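Long-range contacts in racemase, putative (Roseobacter denitrificans, PDB 3TCS), which binds magnesium and D-alanine, and probably acts as a magnesium-dependent hydro-lyase or racemase of the mandelate racemase and enolase type: residues K167-A172 and L203-S208; E231-Y236 and I251-G256. All coordinates share one frame; numbering follows the deposited sequence.

Contact 1: K167-A172 and L203-S208; sequences KVRAGA and LIDANS. With MG (magnesium ion), chain J; DAL (D-alanine), chain L.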
loop_
_atom_site.group_PDB
_atom_site.type_symbol
_atom_site.label_atom_id
_atom_site.label_comp_id
_atom_site.label_asym_id
_atom_site.label_seq_id
_atom_site.Cartn_x
_atom_site.Cartn_y
_atom_site.Cartn_z
ATOM N N LYS B 167 -12.104 1.883 -26.349
ATOM C CA LYS B 167 -12.544 1.404 -25.044
ATOM C C LYS B 167 -13.458 2.427 -24.366
ATOM O O LYS B 167 -13.153 3.619 -24.326
ATOM C CB LYS B 167 -11.350 1.101 -24.127
ATOM C CG LYS B 167 -11.774 0.406 -22.820
ATOM C CD LYS B 167 -10.594 -0.173 -22.035
ATOM C CE LYS B 167 -9.851 0.882 -21.222
ATOM N NZ LYS B 167 -8.676 0.275 -20.505
ATOM N N VAL B 168 -14.583 1.953 -23.842
ATOM C CA VAL B 168 -15.531 2.817 -23.155
ATOM C C VAL B 168 -15.753 2.259 -21.753
ATOM O O VAL B 168 -15.131 1.265 -21.377
ATOM C CB VAL B 168 -16.880 2.908 -23.918
ATOM C CG1 VAL B 168 -16.652 3.518 -25.291
ATOM C CG2 VAL B 168 -17.518 1.530 -24.039
ATOM N N ARG B 169 -16.640 2.888 -20.988
ATOM C CA ARG B 169 -16.893 2.467 -19.609
ATOM C C ARG B 169 -18.248 1.820 -19.370
ATOM O O ARG B 169 -19.253 2.215 -19.965
ATOM C CB ARG B 169 -16.769 3.674 -18.671
ATOM C CG ARG B 169 -15.479 4.464 -18.833
ATOM C CD ARG B 169 -14.285 3.717 -18.257
ATOM N NE ARG B 169 -13.047 4.064 -18.951
ATOM C CZ ARG B 169 -11.837 3.658 -18.577
ATOM N NH1 ARG B 169 -11.690 2.897 -17.502
ATOM N NH2 ARG B 169 -10.778 3.991 -19.296
ATOM N N ALA B 170 -18.257 0.840 -18.470
ATOM C CA ALA B 170 -19.467 0.123 -18.084
ATOM C C ALA B 170 -19.678 0.363 -16.592
ATOM O O ALA B 170 -18.725 0.653 -15.867
ATOM C CB ALA B 170 -19.308 -1.380 -18.352
ATOM N N GLY B 171 -20.925 0.249 -16.145
ATOM C CA GLY B 171 -21.249 0.445 -14.743
ATOM C C GLY B 171 -20.778 1.756 -14.150
ATOM O O GLY B 171 -20.515 2.723 -14.867
ATOM N N ALA B 172 -20.698 1.790 -12.823
ATOM C CA ALA B 172 -20.235 2.969 -12.099
ATOM C C ALA B 172 -18.913 2.587 -11.441
ATOM O O ALA B 172 -18.758 1.460 -10.966
ATOM C CB ALA B 172 -21.254 3.377 -11.045
ATOM N N LEU B 203 -13.582 -2.442 -26.760
ATOM C CA LEU B 203 -13.195 -2.845 -25.417
ATOM C C LEU B 203 -14.083 -2.117 -24.417
ATOM O O LEU B 203 -14.662 -1.080 -24.733
ATOM C CB LEU B 203 -11.745 -2.442 -25.142
ATOM C CG LEU B 203 -10.615 -2.955 -26.037
ATOM C CD1 LEU B 203 -10.712 -2.351 -27.442
ATOM C CD2 LEU B 203 -9.289 -2.579 -25.393
ATOM N N ILE B 204 -14.191 -2.651 -23.210
ATOM C CA ILE B 204 -14.983 -1.976 -22.194
ATOM C C ILE B 204 -14.297 -2.187 -20.844
ATOM O O ILE B 204 -13.583 -3.172 -20.652
ATOM C CB ILE B 204 -16.447 -2.486 -22.186
ATOM C CG1 ILE B 204 -17.355 -1.416 -21.575
ATOM C CG2 ILE B 204 -16.549 -3.794 -21.415
ATOM C CD1 ILE B 204 -18.834 -1.599 -21.898
ATOM N N ASP B 205 -14.493 -1.247 -19.924
ATOM C CA ASP B 205 -13.861 -1.311 -18.607
ATOM C C ASP B 205 -14.929 -1.024 -17.558
ATOM O O ASP B 205 -15.584 0.015 -17.615
ATOM C CB ASP B 205 -12.759 -0.245 -18.525
ATOM C CG ASP B 205 -11.790 -0.478 -17.378
ATOM O OD1 ASP B 205 -12.208 -1.017 -16.332
ATOM O OD2 ASP B 205 -10.608 -0.098 -17.532
ATOM N N ALA B 206 -15.108 -1.931 -16.602
ATOM C CA ALA B 206 -16.129 -1.747 -15.568
ATOM C C ALA B 206 -15.587 -1.193 -14.253
ATOM O O ALA B 206 -16.342 -0.960 -13.308
ATOM C CB ALA B 206 -16.849 -3.069 -15.314
ATOM N N ASN B 207 -14.276 -0.994 -14.199
ATOM C CA ASN B 207 -13.609 -0.460 -13.017
ATOM C C ASN B 207 -14.129 -0.968 -11.671
ATOM O O ASN B 207 -14.560 -0.184 -10.827
ATOM C CB ASN B 207 -13.647 1.074 -13.062
ATOM C CG ASN B 207 -12.756 1.644 -14.163
ATOM O OD1 ASN B 207 -11.524 1.655 -14.043
ATOM N ND2 ASN B 207 -13.373 2.100 -15.247
ATOM N N SER B 208 -14.088 -2.289 -11.486
ATOM C CA SER B 208 -14.500 -2.944 -10.240
ATOM C C SER B 208 -15.957 -2.782 -9.814
ATOM O O SER B 208 -16.279 -2.920 -8.635
ATOM C CB SER B 208 -13.605 -2.469 -9.089
ATOM O OG SER B 208 -12.263 -2.889 -9.261
HETATM MG MG MG J . -8.829 -0.145 -16.473
HETATM N N DAL L . -7.758 1.270 -18.039
HETATM C CA DAL L . -8.595 2.433 -17.691
HETATM C CB DAL L . -7.926 3.726 -18.137
HETATM C C DAL L . -8.804 2.477 -16.215
HETATM O O DAL L . -9.334 1.569 -15.660
HETATM O O HOH W 1 -9.953 -0.952 -14.893
#

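Contact 2: E231-Y236 and I251-G256; sequences EEPCPY and IDVTGG. With MG (magnesium ion), chain J; DAL (D-alanine), chain L.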
loop_
_atom_site.group_PDB
_atom_site.type_symbol
_atom_site.label_atom_id
_atom_site.label_comp_id
_atom_site.label_asym_id
_atom_site.label_seq_id
_atom_site.Cartn_x
_atom_site.Cartn_y
_atom_site.Cartn_z
ATOM N N GLU B 231 -12.631 -5.437 -19.201
ATOM C CA GLU B 231 -11.704 -5.063 -18.141
ATOM C C GLU B 231 -12.264 -4.822 -16.745
ATOM O O GLU B 231 -13.296 -4.165 -16.574
ATOM C CB GLU B 231 -10.922 -3.823 -18.586
ATOM C CG GLU B 231 -9.726 -3.472 -17.714
ATOM C CD GLU B 231 -8.840 -2.419 -18.365
ATOM O OE1 GLU B 231 -8.799 -2.378 -19.612
ATOM O OE2 GLU B 231 -8.173 -1.653 -17.640
ATOM N N GLU B 232 -11.549 -5.363 -15.759
ATOM C CA GLU B 232 -11.874 -5.219 -14.341
ATOM C C GLU B 232 -13.367 -5.332 -14.046
ATOM O O GLU B 232 -13.993 -4.396 -13.538
ATOM C CB GLU B 232 -11.335 -3.875 -13.845
ATOM C CG GLU B 232 -11.093 -3.806 -12.351
ATOM C CD GLU B 232 -10.405 -2.513 -11.948
ATOM O OE1 GLU B 232 -9.326 -2.225 -12.504
ATOM O OE2 GLU B 232 -10.939 -1.788 -11.080
ATOM N N PRO B 233 -13.961 -6.492 -14.354
ATOM C CA PRO B 233 -15.390 -6.689 -14.112
ATOM C C PRO B 233 -15.795 -6.607 -12.643
ATOM O O PRO B 233 -16.849 -6.056 -12.319
ATOM C CB PRO B 233 -15.654 -8.071 -14.704
ATOM C CG PRO B 233 -14.344 -8.776 -14.519
ATOM C CD PRO B 233 -13.347 -7.709 -14.911
ATOM N N CYS B 234 -14.953 -7.152 -11.764
ATOM C CA CYS B 234 -15.235 -7.171 -10.329
ATOM C C CYS B 234 -14.186 -6.425 -9.516
ATOM O O CYS B 234 -13.116 -6.087 -10.029
ATOM C CB CYS B 234 -15.285 -8.621 -9.833
ATOM S SG CYS B 234 -16.373 -9.713 -10.772
ATOM N N PRO B 235 -14.479 -6.152 -8.229
ATOM C CA PRO B 235 -13.510 -5.448 -7.381
ATOM C C PRO B 235 -12.145 -6.098 -7.608
ATOM O O PRO B 235 -11.987 -7.307 -7.429
ATOM C CB PRO B 235 -14.056 -5.683 -5.980
ATOM C CG PRO B 235 -15.551 -5.623 -6.217
ATOM C CD PRO B 235 -15.719 -6.446 -7.485
ATOM N N TYR B 236 -11.165 -5.297 -8.010
ATOM C CA TYR B 236 -9.841 -5.825 -8.321
ATOM C C TYR B 236 -9.136 -6.601 -7.215
ATOM O O TYR B 236 -8.295 -7.457 -7.503
ATOM C CB TYR B 236 -8.935 -4.701 -8.842
ATOM C CG TYR B 236 -8.375 -3.766 -7.790
ATOM C CD1 TYR B 236 -7.299 -4.150 -6.989
ATOM C CD2 TYR B 236 -8.895 -2.479 -7.627
ATOM C CE1 TYR B 236 -6.749 -3.271 -6.049
ATOM C CE2 TYR B 236 -8.355 -1.591 -6.691
ATOM C CZ TYR B 236 -7.283 -1.993 -5.908
ATOM O OH TYR B 236 -6.738 -1.109 -5.001
ATOM N N ILE B 251 -15.180 -14.126 -23.865
ATOM C CA ILE B 251 -14.497 -12.854 -24.103
ATOM C C ILE B 251 -13.321 -12.712 -23.135
ATOM O O ILE B 251 -13.406 -13.153 -21.994
ATOM C CB ILE B 251 -15.483 -11.670 -23.919
ATOM C CG1 ILE B 251 -14.801 -10.347 -24.276
ATOM C CG2 ILE B 251 -15.999 -11.636 -22.490
ATOM C CD1 ILE B 251 -15.768 -9.173 -24.320
ATOM N N ASP B 252 -12.218 -12.119 -23.593
ATOM C CA ASP B 252 -11.054 -11.943 -22.724
ATOM C C ASP B 252 -11.394 -11.036 -21.537
ATOM O O ASP B 252 -12.004 -9.981 -21.711
ATOM C CB ASP B 252 -9.876 -11.305 -23.482
ATOM C CG ASP B 252 -9.169 -12.271 -24.427
ATOM O OD1 ASP B 252 -9.232 -13.505 -24.220
ATOM O OD2 ASP B 252 -8.521 -11.781 -25.373
ATOM N N VAL B 253 -11.001 -11.457 -20.337
ATOM C CA VAL B 253 -11.215 -10.665 -19.129
ATOM C C VAL B 253 -9.821 -10.193 -18.723
ATOM O O VAL B 253 -8.882 -10.988 -18.650
ATOM C CB VAL B 253 -11.843 -11.499 -17.996
ATOM C CG1 VAL B 253 -11.873 -10.690 -16.697
ATOM C CG2 VAL B 253 -13.260 -11.897 -18.391
ATOM N N THR B 254 -9.694 -8.900 -18.458
ATOM C CA THR B 254 -8.398 -8.316 -18.138
ATOM C C THR B 254 -8.370 -7.544 -16.824
ATOM O O THR B 254 -9.412 -7.200 -16.271
ATOM C CB THR B 254 -7.989 -7.353 -19.262
ATOM O OG1 THR B 254 -8.704 -6.119 -19.107
ATOM C CG2 THR B 254 -8.355 -7.938 -20.623
ATOM N N GLY B 255 -7.169 -7.264 -16.327
ATOM C CA GLY B 255 -7.060 -6.513 -15.088
ATOM C C GLY B 255 -5.644 -6.441 -14.549
ATOM O O GLY B 255 -4.724 -7.024 -15.128
ATOM N N GLY B 256 -5.480 -5.705 -13.451
ATOM C CA GLY B 256 -4.184 -5.582 -12.808
ATOM C C GLY B 256 -3.632 -4.177 -12.656
ATOM O O GLY B 256 -2.615 -3.995 -11.991
HETATM MG MG MG J . -8.829 -0.145 -16.473
HETATM N N DAL L . -7.758 1.270 -18.039
HETATM C CA DAL L . -8.595 2.433 -17.691
HETATM C CB DAL L . -7.926 3.726 -18.137
HETATM C C DAL L . -8.804 2.477 -16.215
HETATM O O DAL L . -9.334 1.569 -15.660
HETATM O O HOH W 2 -7.714 -4.627 -12.346
HETATM O O HOH W 1 -9.953 -0.952 -14.893
#

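Contact 1: K167-A172 and L203-S208
OD2 of D205 is bonded to the magnesium ion at 2.1 Å, while R169 NH1 from the neighbouring strand lies obliquely, 3.2 Å from that oxygen, bringing opposite charges close. Both residues end strands of a TIM barrel: 167-169 and 203-205 run parallel, their axes 33° apart, and helix 184-196 links them in a beta-alpha-beta unit. Three backbone bonds set the register: V168 N to L203 O (3.2 Å), D205 N to V168 O (3.0 Å) and A170 N to D205 O (2.9 Å), the last carrying the pairing one residue beyond strand 167-169.

K167, R169, L203 and D205 share one face of the sheet; K167, R169 and D205 line the D-alanine pocket, with N207 from the loop that follows. D205 places its carboxylate there with CG anti to the backbone N (chi1 -164°). OD1, on the anti side, takes N207 N at 3.0 Å, an Asx turn that limits rotation of the carboxylate while OD2 serves the metal. K167 crosses L203 at nearly a right angle, laying CG over L203 CB. K167 NZ lies 2.8 Å from the D-alanine N and is itself held by a hydrogen bond to Y137 OH and salt bridges to E231 and E333. R169 NE is bonded to S140 O.

On the other face V168 packs on I188 and M192 of helix 184-196, and I204 CD1 lies 3.6 Å from A170 CB.

Contact 2: E231-Y236 and I251-G256
E231 and T254 occupy paired positions of parallel strands, with their side chains on the same face of the sheet and running at a slant to one another. The glutamate chain is stretched out, CG anti to the backbone N (chi1 -168°), and its aliphatic part passes alongside the threonine hydroxyl: T254 OG1 lies 3.2 Å from E231 CG and equally near CB. This is contact with carbon; chi1 of 78° sets OG1 between the backbone N and the carbonyl carbon, and its hydrogen-bond partner is Q278 OE1. Reaching past T254, E231 puts OE2 on the magnesium ion at 2.0 Å, and its other oxygen, OE1, is tied to K167 and H229, so both carboxylate oxygens are engaged.

One backbone bond joins the segments, E232 N to T254 O at 2.9 Å and 168° at the hydrogen. Beyond it the chain turns off the sheet: CG and CD of P233 rest against V253 CG1, CD at 3.8 Å. E232 instead works through water. Its OE1 accepts from water 2, which in turn accepts from G256 N at 2.7 Å. E232 OE1 also lies 2.8 Å from water 1, which binds the magnesium; E232 OE2 is hydrogen-bonded to S208 OG. E232 is thus a second-shell residue beside a first-shell one.

Acidic residues at the C-terminal ends of successive barrel strands, here E231 with D205 and E257 around one magnesium, are the metal site typical of the enolase superfamily.

Overall arrangement
Both contacts are buried and belong to one barrel sheet, their centres about 9 Å apart: contact 1 pairs strands 165-169 and 201-205, contact 2 joins 229-231 to 252-255, and strand 201-205 itself lies next to 229-231. Each touches the same D-alanine and the same metal-bound water. Their balance differs. Contact 1 buries 528 Å² through three parallel bridges and supplies one acidic metal ligand together with the basic K167 and R169; contact 2 buries 216 Å² at a single bridge and supplies E231 and the water-linked E232. They are tied by the K167 NZ to E231 OE1 salt bridge, 2.8 Å, and by a probable S208 OG to E232 OE2 hydrogen bond. At the periphery of contact 2, Y236 reaches the second subunit.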